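Local coordinates for protein flap endonuclease 1 (Desulfurococcus amylolyticus, PDB 3ORY) that probably cuts branched DNA at the base of 5' single-stranded flaps, as metal-dependent flap endonucleases of this family do, at residues N44-F49 and S73-R78; P97-A102 and K140-M145; Q162-G167 and Q299-D304. One frame throughout, in Å; residues are numbered along the deposited sequence.

Contact 1: residues N44-F49 and S73-R78; sequences NALYQF and SGLFYR
Gly74 presents its backbone to the phenyl ring of Phe49, and the two helices meet closely at this point. The CA lies 3.7 Å from the centroid of the Phe49 ring and 20° off its normal, a CH-pi contact over one face. With no side chain on Gly74, the ring can settle directly on the helix backbone: Gly74 C stands over the ring centre, while the CA atoms of Phe49 and Gly74 are 5.0 Å apart. Phe49 holds CG anti to its own carbonyl carbon and beside its backbone N (chi1 -57°), which brings CG close to Gly74 CA. The opposite face of the ring is covered from its own helix by Ala45 O, set toward the rim.

Leu75 comes next along the helix. Its backbone N sits above the same face as Gly74, 3.4 Å from Phe49 CD2 and displaced from the centre. The side chain flanks the ring, with Leu75 CD1 3.9 Å from Phe49 CE2. Its other methyl, CD2, reaches Leu46 CD2 at 4.2 Å. Strand 37-41 leads into helix 42-52, and helix 70-84 leads into strand 88-93, which lies parallel to 37-41; the two helices thus belong to one beta-alpha-beta crossover of the XPG N-terminal domain. Their segment axes pass 9.1 Å apart at 104°. Ala149 of helix 143-156 packs against both Leu46 and Leu75.

Arg78, one turn beyond Gly74, adds the aliphatic start of its side chain. CB lies 3.8 Å from Phe49 CE1, approaching obliquely, and CG stays close to CE1 and CZ. The chain then bends at chi2 and chi3, and the guanidinium finds its partners beyond the helix pair: NH2 bonds to Ser205 O and NH1 weakly to Leu202 O.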
loop_
_atom_site.group_PDB
_atom_site.type_symbol
_atom_site.label_atom_id
_atom_site.label_comp_id
_atom_site.label_asym_id
_atom_site.label_seq_id
_atom_site.Cartn_x
_atom_site.Cartn_y
_atom_site.Cartn_z
ATOM N N ASN A 44 2.877 -2.837 -1.130
ATOM C CA ASN A 44 1.531 -2.282 -1.050
ATOM C C ASN A 44 1.183 -1.511 -2.318
ATOM O O ASN A 44 0.079 -1.655 -2.846
ATOM C CB ASN A 44 1.339 -1.383 0.177
ATOM C CG ASN A 44 -0.107 -1.222 0.541
ATOM O OD1 ASN A 44 -0.648 -1.998 1.350
ATOM N ND2 ASN A 44 -0.765 -0.233 -0.056
ATOM N N ALA A 45 2.121 -0.697 -2.799
ATOM C CA ALA A 45 1.914 0.038 -4.047
ATOM C C ALA A 45 1.676 -0.907 -5.215
ATOM O O ALA A 45 0.774 -0.684 -6.007
ATOM C CB ALA A 45 3.099 0.995 -4.344
ATOM N N LEU A 46 2.477 -1.965 -5.322
ATOM C CA LEU A 46 2.323 -2.894 -6.442
ATOM C C LEU A 46 0.970 -3.594 -6.396
ATOM O O LEU A 46 0.352 -3.809 -7.431
ATOM C CB LEU A 46 3.484 -3.915 -6.493
ATOM C CG LEU A 46 4.872 -3.303 -6.734
ATOM C CD1 LEU A 46 5.980 -4.374 -6.742
ATOM C CD2 LEU A 46 4.915 -2.497 -8.020
ATOM N N TYR A 47 0.512 -3.935 -5.192
ATOM C CA TYR A 47 -0.826 -4.485 -5.005
ATOM C C TYR A 47 -1.929 -3.504 -5.411
ATOM O O TYR A 47 -2.933 -3.911 -6.024
ATOM C CB TYR A 47 -1.024 -4.985 -3.560
ATOM C CG TYR A 47 -0.612 -6.435 -3.400
ATOM C CD1 TYR A 47 -1.229 -7.439 -4.162
ATOM C CD2 TYR A 47 0.404 -6.807 -2.525
ATOM C CE1 TYR A 47 -0.861 -8.768 -4.038
ATOM C CE2 TYR A 47 0.794 -8.159 -2.398
ATOM C CZ TYR A 47 0.150 -9.118 -3.156
ATOM O OH TYR A 47 0.509 -10.439 -3.058
ATOM N N GLN A 48 -1.748 -2.223 -5.078
ATOM C CA GLN A 48 -2.719 -1.197 -5.495
ATOM C C GLN A 48 -2.826 -1.112 -7.018
ATOM O O GLN A 48 -3.938 -1.076 -7.562
ATOM C CB GLN A 48 -2.391 0.183 -4.920
ATOM C CG GLN A 48 -2.383 0.269 -3.400
ATOM C CD GLN A 48 -3.541 -0.467 -2.735
ATOM O OE1 GLN A 48 -4.702 -0.374 -3.160
ATOM N NE2 GLN A 48 -3.231 -1.185 -1.661
ATOM N N PHE A 49 -1.673 -1.106 -7.688
ATOM C CA PHE A 49 -1.628 -1.051 -9.154
ATOM C C PHE A 49 -2.248 -2.299 -9.790
ATOM O O PHE A 49 -2.967 -2.213 -10.800
ATOM C CB PHE A 49 -0.188 -0.876 -9.639
ATOM C CG PHE A 49 0.497 0.353 -9.091
ATOM C CD1 PHE A 49 -0.204 1.542 -8.904
ATOM C CD2 PHE A 49 1.863 0.324 -8.793
ATOM C CE1 PHE A 49 0.427 2.688 -8.395
ATOM C CE2 PHE A 49 2.511 1.465 -8.294
ATOM C CZ PHE A 49 1.793 2.649 -8.099
ATOM N N SER A 73 2.700 -0.745 -15.170
ATOM C CA SER A 73 1.993 0.408 -15.703
ATOM C C SER A 73 1.712 1.430 -14.603
ATOM O O SER A 73 2.022 2.617 -14.744
ATOM C CB SER A 73 0.687 -0.029 -16.359
ATOM O OG SER A 73 0.088 1.059 -17.014
ATOM N N GLY A 74 1.133 0.956 -13.506
ATOM C CA GLY A 74 0.950 1.785 -12.316
ATOM C C GLY A 74 2.236 2.395 -11.806
ATOM O O GLY A 74 2.310 3.611 -11.577
ATOM N N LEU A 75 3.263 1.566 -11.642
ATOM C CA LEU A 75 4.513 2.058 -11.110
ATOM C C LEU A 75 5.110 3.159 -12.001
ATOM O O LEU A 75 5.606 4.162 -11.502
ATOM C CB LEU A 75 5.508 0.917 -10.922
ATOM C CG LEU A 75 6.764 1.201 -10.095
ATOM C CD1 LEU A 75 6.422 1.563 -8.659
ATOM C CD2 LEU A 75 7.656 -0.026 -10.107
ATOM N N PHE A 76 5.063 2.955 -13.309
ATOM C CA PHE A 76 5.560 3.946 -14.254
ATOM C C PHE A 76 4.770 5.255 -14.192
ATOM O O PHE A 76 5.314 6.303 -13.842
ATOM C CB PHE A 76 5.547 3.360 -15.670
ATOM C CG PHE A 76 6.072 4.295 -16.735
ATOM C CD1 PHE A 76 7.398 4.738 -16.713
ATOM C CD2 PHE A 76 5.246 4.703 -17.784
ATOM C CE1 PHE A 76 7.880 5.596 -17.721
ATOM C CE2 PHE A 76 5.721 5.554 -18.792
ATOM C CZ PHE A 76 7.038 5.995 -18.760
ATOM N N TYR A 77 3.486 5.183 -14.507
ATOM C CA TYR A 77 2.673 6.388 -14.654
ATOM C C TYR A 77 2.420 7.129 -13.344
ATOM O O TYR A 77 2.438 8.356 -13.323
ATOM C CB TYR A 77 1.362 6.084 -15.393
ATOM C CG TYR A 77 1.592 5.746 -16.853
ATOM C CD1 TYR A 77 2.040 6.725 -17.755
ATOM C CD2 TYR A 77 1.361 4.458 -17.341
ATOM C CE1 TYR A 77 2.257 6.422 -19.105
ATOM C CE2 TYR A 77 1.571 4.149 -18.697
ATOM C CZ TYR A 77 2.023 5.135 -19.562
ATOM O OH TYR A 77 2.238 4.834 -20.889
ATOM N N ARG A 78 2.200 6.386 -12.258
ATOM C CA ARG A 78 1.965 7.009 -10.958
ATOM C C ARG A 78 3.225 7.678 -10.421
ATOM O O ARG A 78 3.151 8.773 -9.860
ATOM C CB ARG A 78 1.422 5.995 -9.947
ATOM C CG ARG A 78 1.255 6.525 -8.519
ATOM C CD ARG A 78 0.240 7.673 -8.449
ATOM N NE ARG A 78 -1.052 7.315 -9.038
ATOM C CZ ARG A 78 -2.198 7.933 -8.760
ATOM N NH1 ARG A 78 -2.223 8.930 -7.887
ATOM N NH2 ARG A 78 -3.323 7.543 -9.341
#

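Contact 2: residues P97-A102 and K140-M145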
loop_
_atom_site.group_PDB
_atom_site.type_symbol
_atom_site.label_atom_id
_atom_site.label_comp_id
_atom_site.label_asym_id
_atom_site.label_seq_id
_atom_site.Cartn_x
_atom_site.Cartn_y
_atom_site.Cartn_z
ATOM N N PRO A 97 10.277 -12.402 -0.018
ATOM C CA PRO A 97 9.489 -12.378 -1.254
ATOM C C PRO A 97 7.988 -12.325 -0.952
ATOM O O PRO A 97 7.558 -12.783 0.115
ATOM C CB PRO A 97 9.882 -13.685 -1.979
ATOM C CG PRO A 97 10.665 -14.486 -1.023
ATOM C CD PRO A 97 11.108 -13.613 0.110
ATOM N N PRO A 98 7.187 -11.759 -1.873
ATOM C CA PRO A 98 5.768 -11.560 -1.597
ATOM C C PRO A 98 5.025 -12.883 -1.409
ATOM O O PRO A 98 4.008 -12.919 -0.693
ATOM C CB PRO A 98 5.270 -10.810 -2.841
ATOM C CG PRO A 98 6.249 -11.204 -3.922
ATOM C CD PRO A 98 7.559 -11.293 -3.216
ATOM N N GLU A 99 5.545 -13.964 -2.002
ATOM C CA GLU A 99 4.971 -15.306 -1.795
ATOM C C GLU A 99 5.050 -15.770 -0.349
ATOM O O GLU A 99 4.368 -16.720 0.030
ATOM C CB GLU A 99 5.643 -16.361 -2.687
ATOM C CG GLU A 99 5.474 -16.108 -4.193
ATOM C CD GLU A 99 6.592 -15.254 -4.768
ATOM O OE1 GLU A 99 7.269 -14.533 -3.995
ATOM O OE2 GLU A 99 6.807 -15.308 -5.996
ATOM N N LEU A 100 5.876 -15.110 0.462
ATOM C CA LEU A 100 6.083 -15.554 1.833
ATOM C C LEU A 100 5.630 -14.507 2.845
ATOM O O LEU A 100 6.046 -14.539 3.997
ATOM C CB LEU A 100 7.556 -15.940 2.053
ATOM C CG LEU A 100 8.100 -17.023 1.111
ATOM C CD1 LEU A 100 9.585 -17.257 1.384
ATOM C CD2 LEU A 100 7.295 -18.330 1.236
ATOM N N LYS A 101 4.772 -13.587 2.404
ATOM C CA LYS A 101 4.196 -12.565 3.270
ATOM C C LYS A 101 2.844 -13.065 3.760
ATOM O O LYS A 101 1.847 -13.003 3.026
ATOM C CB LYS A 101 4.025 -11.257 2.493
ATOM C CG LYS A 101 5.355 -10.561 2.146
ATOM C CD LYS A 101 5.990 -10.008 3.416
ATOM C CE LYS A 101 5.275 -8.757 3.902
ATOM N NZ LYS A 101 5.840 -8.379 5.237
ATOM N N ALA A 102 2.803 -13.556 4.994
ATOM C CA ALA A 102 1.635 -14.301 5.468
ATOM C C ALA A 102 0.351 -13.463 5.543
ATOM O O ALA A 102 -0.716 -13.936 5.162
ATOM C CB ALA A 102 1.931 -14.980 6.806
ATOM N N LYS A 140 -1.890 -12.241 -8.101
ATOM C CA LYS A 140 -0.816 -12.525 -7.150
ATOM C C LYS A 140 0.423 -11.691 -7.476
ATOM O O LYS A 140 0.834 -11.599 -8.630
ATOM C CB LYS A 140 -0.452 -14.013 -7.170
ATOM C CG LYS A 140 -1.501 -14.931 -6.575
ATOM C CD LYS A 140 -1.227 -16.419 -6.865
ATOM C CE LYS A 140 -2.327 -17.325 -6.267
ATOM N NZ LYS A 140 -2.201 -18.758 -6.652
ATOM N N LEU A 141 1.018 -11.078 -6.460
ATOM C CA LEU A 141 2.330 -10.442 -6.626
ATOM C C LEU A 141 3.409 -11.503 -6.463
ATOM O O LEU A 141 3.476 -12.162 -5.431
ATOM C CB LEU A 141 2.533 -9.318 -5.599
ATOM C CG LEU A 141 3.863 -8.555 -5.676
ATOM C CD1 LEU A 141 3.983 -7.826 -7.024
ATOM C CD2 LEU A 141 3.981 -7.583 -4.508
ATOM N N THR A 142 4.254 -11.663 -7.479
ATOM C CA THR A 142 5.332 -12.650 -7.428
ATOM C C THR A 142 6.696 -11.977 -7.300
ATOM O O THR A 142 6.841 -10.782 -7.558
ATOM C CB THR A 142 5.382 -13.517 -8.692
ATOM O OG1 THR A 142 5.917 -12.733 -9.761
ATOM C CG2 THR A 142 3.986 -14.052 -9.069
ATOM N N GLU A 143 7.691 -12.761 -6.908
ATOM C CA GLU A 143 9.068 -12.287 -6.817
ATOM C C GLU A 143 9.597 -11.729 -8.155
ATOM O O GLU A 143 10.286 -10.716 -8.168
ATOM C CB GLU A 143 9.964 -13.404 -6.238
ATOM C CG GLU A 143 11.468 -13.077 -6.122
ATOM C CD GLU A 143 11.778 -11.835 -5.284
ATOM O OE1 GLU A 143 10.946 -11.407 -4.434
ATOM O OE2 GLU A 143 12.878 -11.276 -5.498
ATOM N N GLU A 144 9.254 -12.373 -9.275
ATOM C CA GLU A 144 9.646 -11.870 -10.599
ATOM C C GLU A 144 9.062 -10.479 -10.883
ATOM O O GLU A 144 9.754 -9.613 -11.433
ATOM C CB GLU A 144 9.272 -12.869 -11.724
ATOM C CG GLU A 144 9.430 -12.308 -13.160
ATOM C CD GLU A 144 9.099 -13.323 -14.269
ATOM O OE1 GLU A 144 8.389 -14.320 -14.009
ATOM O OE2 GLU A 144 9.551 -13.121 -15.418
ATOM N N MET A 145 7.807 -10.251 -10.494
ATOM C CA MET A 145 7.189 -8.933 -10.664
ATOM C C MET A 145 7.885 -7.870 -9.796
ATOM O O MET A 145 8.054 -6.724 -10.224
ATOM C CB MET A 145 5.698 -8.985 -10.354
ATOM C CG MET A 145 4.906 -9.866 -11.330
ATOM S SD MET A 145 3.350 -10.486 -10.634
ATOM C CE MET A 145 2.468 -8.968 -10.422
#
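Pro98 and Glu99 pack against the start of helix 143-156, where Thr142 is the N-cap and forms a capping box with Met145. Met145 N gives Thr142 OG1 a bond of 3.2 Å; the reciprocal bond, from Thr142 N to Met145 SD, is weak. With chi1 at 74°, Thr142 holds OG1 between its backbone N and carbonyl carbon, turned to the first turn of the helix.

The tight part is the ring of Pro98. Its CG comes within 3.3 Å of Leu141 O and also meets Thr142 C, while CB rests 3.9 Å from Leu141 CD2. Tyr43 and Val146 also pack on this proline, and the buried side chain of Leu141 continues the apolar patch onto Leu46.

Toward solvent the contact becomes polar and more open. Glu143 extends across Pro98 at about a right angle, and its OE1 lies 3.5 Å from Pro97 CB. The exposed Glu99 bends at chi2 to bring its carboxylate back to the helix start, where its negative charge probably suits the helix dipole. Glu143 N donates to Glu99 OE2 at 2.8 Å, nearly straight at 167°, meeting the oxygen on its syn side, 32° out of the carboxylate plane.

Contact 3: residues Q162-G167 and Q299-D304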
loop_
_atom_site.group_PDB
_atom_site.type_symbol
_atom_site.label_atom_id
_atom_site.label_comp_id
_atom_site.label_asym_id
_atom_site.label_seq_id
_atom_site.Cartn_x
_atom_site.Cartn_y
_atom_site.Cartn_z
ATOM N N GLN A 162 16.306 -1.638 0.247
ATOM C CA GLN A 162 16.111 -3.028 0.633
ATOM C C GLN A 162 15.934 -3.103 2.148
ATOM O O GLN A 162 16.889 -2.925 2.904
ATOM C CB GLN A 162 17.311 -3.893 0.199
ATOM C CG GLN A 162 17.114 -5.390 0.492
ATOM C CD GLN A 162 15.804 -5.901 -0.074
ATOM O OE1 GLN A 162 15.648 -5.983 -1.290
ATOM N NE2 GLN A 162 14.841 -6.241 0.809
ATOM N N ALA A 163 14.706 -3.357 2.591
ATOM C CA ALA A 163 14.442 -3.565 4.008
ATOM C C ALA A 163 14.973 -4.939 4.412
ATOM O O ALA A 163 14.892 -5.880 3.620
ATOM C CB ALA A 163 12.955 -3.483 4.266
ATOM N N PRO A 164 15.547 -5.061 5.630
ATOM C CA PRO A 164 15.928 -6.386 6.127
ATOM C C PRO A 164 14.716 -7.293 6.371
ATOM O O PRO A 164 14.818 -8.515 6.207
ATOM C CB PRO A 164 16.643 -6.080 7.453
ATOM C CG PRO A 164 16.136 -4.751 7.882
ATOM C CD PRO A 164 15.915 -3.993 6.582
ATOM N N ALA A 165 13.594 -6.701 6.774
ATOM C CA ALA A 165 12.380 -7.449 7.095
ATOM C C ALA A 165 11.167 -6.706 6.551
ATOM O O ALA A 165 11.138 -6.406 5.364
ATOM C CB ALA A 165 12.282 -7.693 8.633
ATOM N N GLU A 166 10.180 -6.378 7.395
ATOM C CA GLU A 166 8.961 -5.710 6.910
ATOM C C GLU A 166 9.255 -4.372 6.219
ATOM O O GLU A 166 9.941 -3.509 6.788
ATOM C CB GLU A 166 7.951 -5.459 8.045
ATOM C CG GLU A 166 7.360 -6.729 8.673
ATOM C CD GLU A 166 8.205 -7.255 9.831
ATOM O OE1 GLU A 166 9.340 -6.760 10.033
ATOM O OE2 GLU A 166 7.721 -8.148 10.557
ATOM N N GLY A 167 8.746 -4.221 4.990
ATOM C CA GLY A 167 8.850 -2.980 4.229
ATOM C C GLY A 167 8.236 -1.820 4.990
ATOM O O GLY A 167 8.815 -0.723 5.046
ATOM N N GLN A 299 10.179 -2.742 18.425
ATOM C CA GLN A 299 11.581 -2.707 18.005
ATOM C C GLN A 299 11.812 -3.661 16.842
ATOM O O GLN A 299 12.430 -4.717 17.024
ATOM C CB GLN A 299 12.508 -3.073 19.162
ATOM C CG GLN A 299 12.367 -2.157 20.358
ATOM C CD GLN A 299 13.567 -2.194 21.253
ATOM O OE1 GLN A 299 14.571 -1.525 20.989
ATOM N NE2 GLN A 299 13.478 -2.974 22.332
ATOM N N PRO A 300 11.303 -3.303 15.648
ATOM C CA PRO A 300 11.364 -4.212 14.501
ATOM C C PRO A 300 12.754 -4.250 13.891
ATOM O O PRO A 300 13.601 -3.396 14.201
ATOM C CB PRO A 300 10.366 -3.598 13.513
ATOM C CG PRO A 300 10.397 -2.141 13.825
ATOM C CD PRO A 300 10.605 -2.042 15.311
ATOM N N GLN A 301 12.994 -5.253 13.054
ATOM C CA GLN A 301 14.263 -5.353 12.363
ATOM C C GLN A 301 14.268 -4.351 11.211
ATOM O O GLN A 301 13.539 -4.514 10.240
ATOM C CB GLN A 301 14.503 -6.779 11.845
ATOM C CG GLN A 301 15.961 -7.021 11.420
ATOM C CD GLN A 301 16.921 -6.914 12.594
ATOM O OE1 GLN A 301 16.685 -7.478 13.668
ATOM N NE2 GLN A 301 17.976 -6.167 12.411
ATOM N N VAL A 302 15.103 -3.326 11.342
ATOM C CA VAL A 302 15.224 -2.218 10.384
ATOM C C VAL A 302 16.714 -1.871 10.257
ATOM O O VAL A 302 17.520 -2.302 11.077
ATOM C CB VAL A 302 14.429 -0.953 10.851
ATOM C CG1 VAL A 302 12.904 -1.193 10.763
ATOM C CG2 VAL A 302 14.838 -0.525 12.281
ATOM N N THR A 303 17.088 -1.093 9.253
ATOM C CA THR A 303 18.511 -0.833 9.018
ATOM C C THR A 303 18.839 0.634 8.819
ATOM O O THR A 303 18.019 1.405 8.321
ATOM C CB THR A 303 19.060 -1.650 7.806
ATOM O OG1 THR A 303 20.477 -1.440 7.694
ATOM C CG2 THR A 303 18.392 -1.223 6.468
ATOM N N ASP A 304 20.062 0.994 9.205
ATOM C CA ASP A 304 20.658 2.296 8.900
ATOM C C ASP A 304 21.403 2.268 7.585
ATOM O O ASP A 304 21.906 3.301 7.134
ATOM C CB ASP A 304 21.677 2.668 9.983
ATOM C CG ASP A 304 21.029 3.061 11.266
ATOM O OD1 ASP A 304 20.001 3.761 11.220
ATOM O OD2 ASP A 304 21.557 2.674 12.327
HETATM O O HOH W 1 12.625 -3.991 7.709
#
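Pro164 and Ala165 supply most of the apolar surface laid against the chain at Gln301-Thr303. The Pro164 ring touches with three of its carbons: CB approaches the CG of Gln301, CG lies 3.5 Å from Gln301 O and also meets Val302 CA, and CD is 3.7 Å from Thr303 CG2. Beside it, Ala165 CB meets Gln301 CB at 4.0 Å. Gln301 has CG anti to its backbone N (chi1 -166°), which brings that carbon alongside the proline.

The polar link is through water. One water accepts from Ala165 N at 3.0 Å and donates to Glu166 O and, at 2.7 Å, to Gln301 O, tying 162-167 to 299-304. Within 162-167, Gln162 NE2 reaches the next residue's carbonyl, Ala163 O, at 2.8 Å and close to its amide plane, and also bonds to Asp94 O.

In the XPG I-region, 162-167 is the turn from strand 160-162, in the parallel part of the sheet, to helix 167-176, with Glu166 as N-cap; 299-304, roughly antiparallel to it on the surface, follows helix 290-298. Gln170 packs on Pro164 and Val302 and accepts from Thr303 N, while Tyr296 bonds to Glu166 OE1.

In the fold
Contacts 1 and 2 share a border: Tyr47 CZ lies 3.4 Å from Leu141 CB and Leu46 CB 4.0 Å from Leu141 CD1, joining helix 42-52 to the entry of helix 143-156. Their centres are 15 Å apart. Contact 2 touches contact 3 through Lys101, whose NZ packs 4.1 Å from Glu166 CG while forming salt bridges with Asp94 and Asp250. Asp94 also accepts from Gly167 N, so one carboxylate serves the loops of both contacts, whose centres are 17 Å apart. Asp94, Glu166 and Asp250 form an acidic cluster that, judging by the family, probably belongs to the metal-binding active site. Contacts 1 and 3 do not meet, their nearest atoms being about 8 Å apart.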